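Local atomic coordinates of fimbrial subunit type 1 (Actinomyces oris, PDB entry 3UXF), a protein that forms the major structural subunit of the type 1 fimbriae that this Gram-positive oral bacterium displays, anchored to its cell wall. Residues A434-D437 / Q438-D441. Numbering follows the deposited sequence.
Sequences AKKD and QLTD
K436, D437, Q438 and L439 meet round a bend in one continuous chain that leaves the short strand 434-435, runs extended through Q438-T440 and leads on to strand 444-451. The bend centres on D437, whose helix-like backbone angles interrupt the extended conformations of K436 and Q438. The K436 chain runs alongside the Q438 carbonyl oxygen, with CG 3.4 Å from Q438 O, then bends at its last torsion to bring NZ within 3.0 Å of the same Q438 O. The donor of that hydrogen bond is slightly tilted from the carbonyl plane. D443, further along this loop, takes both the K436 ammonium, in a salt bridge, and the T440 N-H through its OD2. L439 crosses K436 obliquely, its CD1 lying 3.7 Å from K436 O and 4.0 Å from K436 CB. D437 and Q438 lie side by side, pointing the same way, their carboxylate and amide planes 35° apart. A single bend at chi2 (-72°) turns the Q438 amide back so that NE2 meets D437 OD1 at 3.0 Å, close to the amide plane; an N-H...O angle of 162° shows a nearly straight bond. With a backbone hydrogen bond between K436 and D429, this is a surface loop leaving the two-stranded antiparallel hairpin 430-431/434-435 in the C-terminal prealbumin-like domain.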
ATOM      1  N   ALA A 434       1.854  -5.444   9.922  1.00 11.43           N
ATOM      2  CA  ALA A 434       1.097  -6.692   9.859  1.00 13.92           C
ATOM      3  C   ALA A 434       0.974  -7.331  11.211  1.00 13.10           C
ATOM      4  O   ALA A 434       1.865  -7.244  12.048  1.00 12.37           O
ATOM      5  CB  ALA A 434       1.767  -7.623   8.894  1.00 16.98           C
ATOM      6  N   LYS A 435      -0.146  -8.011  11.425  1.00 12.36           N
ATOM      7  CA  LYS A 435      -0.288  -8.883  12.591  1.00 11.64           C
ATOM      8  C   LYS A 435       0.753  -9.982  12.554  1.00 14.62           C
ATOM      9  O   LYS A 435       0.943 -10.621  11.495  1.00 16.54           O
ATOM     10  CB  LYS A 435      -1.693  -9.512  12.539  1.00 16.38           C
ATOM     11  CG  LYS A 435      -2.028 -10.448  13.710  1.00 17.64           C
ATOM     12  CD  LYS A 435      -2.405  -9.669  14.965  1.00 18.61           C
ATOM     13  CE  LYS A 435      -2.678 -10.588  16.171  1.00 20.64           C
ATOM     14  NZ  LYS A 435      -4.035 -11.239  16.099  1.00 22.06           N
ATOM     15  N   LYS A 436       1.428 -10.204  13.689  1.00 12.30           N
ATOM     16  CA  LYS A 436       2.395 -11.273  13.814  1.00 12.26           C
ATOM     17  C   LYS A 436       1.552 -12.451  14.264  1.00 16.53           C
ATOM     18  O   LYS A 436       1.071 -12.498  15.388  1.00 15.85           O
ATOM     19  CB  LYS A 436       3.462 -10.936  14.856  1.00 14.59           C
ATOM     20  CG  LYS A 436       4.667 -11.837  14.805  1.00 16.29           C
ATOM     21  CD  LYS A 436       5.834 -11.279  15.664  1.00 15.80           C
ATOM     22  CE  LYS A 436       7.089 -12.141  15.460  1.00 19.81           C
ATOM     23  NZ  LYS A 436       7.036 -13.535  16.093  1.00 20.18           N
ATOM     24  N   ASP A 437       1.338 -13.382  13.349  1.00 13.37           N
ATOM     25  CA  ASP A 437       0.368 -14.412  13.566  1.00 11.88           C
ATOM     26  C   ASP A 437       0.860 -15.356  14.656  1.00 12.54           C
ATOM     27  O   ASP A 437       0.084 -15.699  15.578  1.00 14.52           O
ATOM     28  CB  ASP A 437       0.162 -15.138  12.212  1.00 12.61           C
ATOM     29  CG  ASP A 437      -1.007 -16.087  12.233  1.00 16.87           C
ATOM     30  OD1 ASP A 437      -0.998 -17.052  13.048  1.00 19.36           O
ATOM     31  OD2 ASP A 437      -1.952 -15.826  11.457  1.00 17.43           O
ATOM     32  N   GLN A 438       2.116 -15.747  14.560  1.00  9.47           N
ATOM     33  CA  GLN A 438       2.698 -16.593  15.603  1.00 11.16           C
ATOM     34  C   GLN A 438       3.637 -15.784  16.481  1.00 12.18           C
ATOM     35  O   GLN A 438       4.424 -14.965  15.988  1.00 13.50           O
ATOM     36  CB  GLN A 438       3.439 -17.787  14.996  1.00 11.57           C
ATOM     37  CG  GLN A 438       2.559 -18.640  14.069  1.00 13.27           C
ATOM     38  CD  GLN A 438       1.542 -19.424  14.868  1.00 10.61           C
ATOM     39  OE1 GLN A 438       1.931 -20.374  15.554  1.00 11.23           O
ATOM     40  NE2 GLN A 438       0.294 -19.028  14.821  1.00 11.52           N
ATOM     41  N   LEU A 439       3.587 -16.035  17.789  1.00 11.11           N
ATOM     42  CA  LEU A 439       4.462 -15.373  18.738  1.00 12.04           C
ATOM     43  C   LEU A 439       5.381 -16.365  19.386  1.00 14.47           C
ATOM     44  O   LEU A 439       5.041 -17.538  19.571  1.00 14.65           O
ATOM     45  CB  LEU A 439       3.631 -14.778  19.848  1.00 10.88           C
ATOM     46  CG  LEU A 439       3.050 -13.361  19.737  1.00 19.32           C
ATOM     47  CD1 LEU A 439       3.222 -12.575  18.442  1.00 12.37           C
ATOM     48  CD2 LEU A 439       1.750 -13.093  20.544  1.00 12.26           C
ATOM     49  N   THR A 440       6.564 -15.893  19.749  1.00 13.06           N
ATOM     50  CA  THR A 440       7.529 -16.723  20.426  1.00 10.59           C
ATOM     51  C   THR A 440       7.947 -16.072  21.733  1.00 10.95           C
ATOM     52  O   THR A 440       7.500 -14.969  22.065  1.00 10.75           O
ATOM     53  CB  THR A 440       8.780 -16.885  19.608  1.00 14.07           C
ATOM     54  OG1 THR A 440       9.552 -15.676  19.637  1.00 14.56           O
ATOM     55  CG2 THR A 440       8.442 -17.212  18.136  1.00 14.97           C
ATOM     56  N   ASP A 441       8.828 -16.748  22.435  1.00 12.44           N
ATOM     57  CA  ASP A 441       9.304 -16.179  23.702  1.00 14.51           C
ATOM     58  C   ASP A 441      10.134 -14.920  23.458  1.00 12.91           C
ATOM     59  O   ASP A 441      10.450 -14.221  24.425  1.00 13.76           O
ATOM     60  CB  ASP A 441      10.137 -17.196  24.482  1.00 19.69           C
ATOM     61  CG  ASP A 441       9.298 -18.216  25.168  1.00 24.63           C
ATOM     62  OD1 ASP A 441       8.109 -17.926  25.464  1.00 26.15           O
ATOM     63  OD2 ASP A 441       9.848 -19.315  25.402  1.00 33.02           O
TER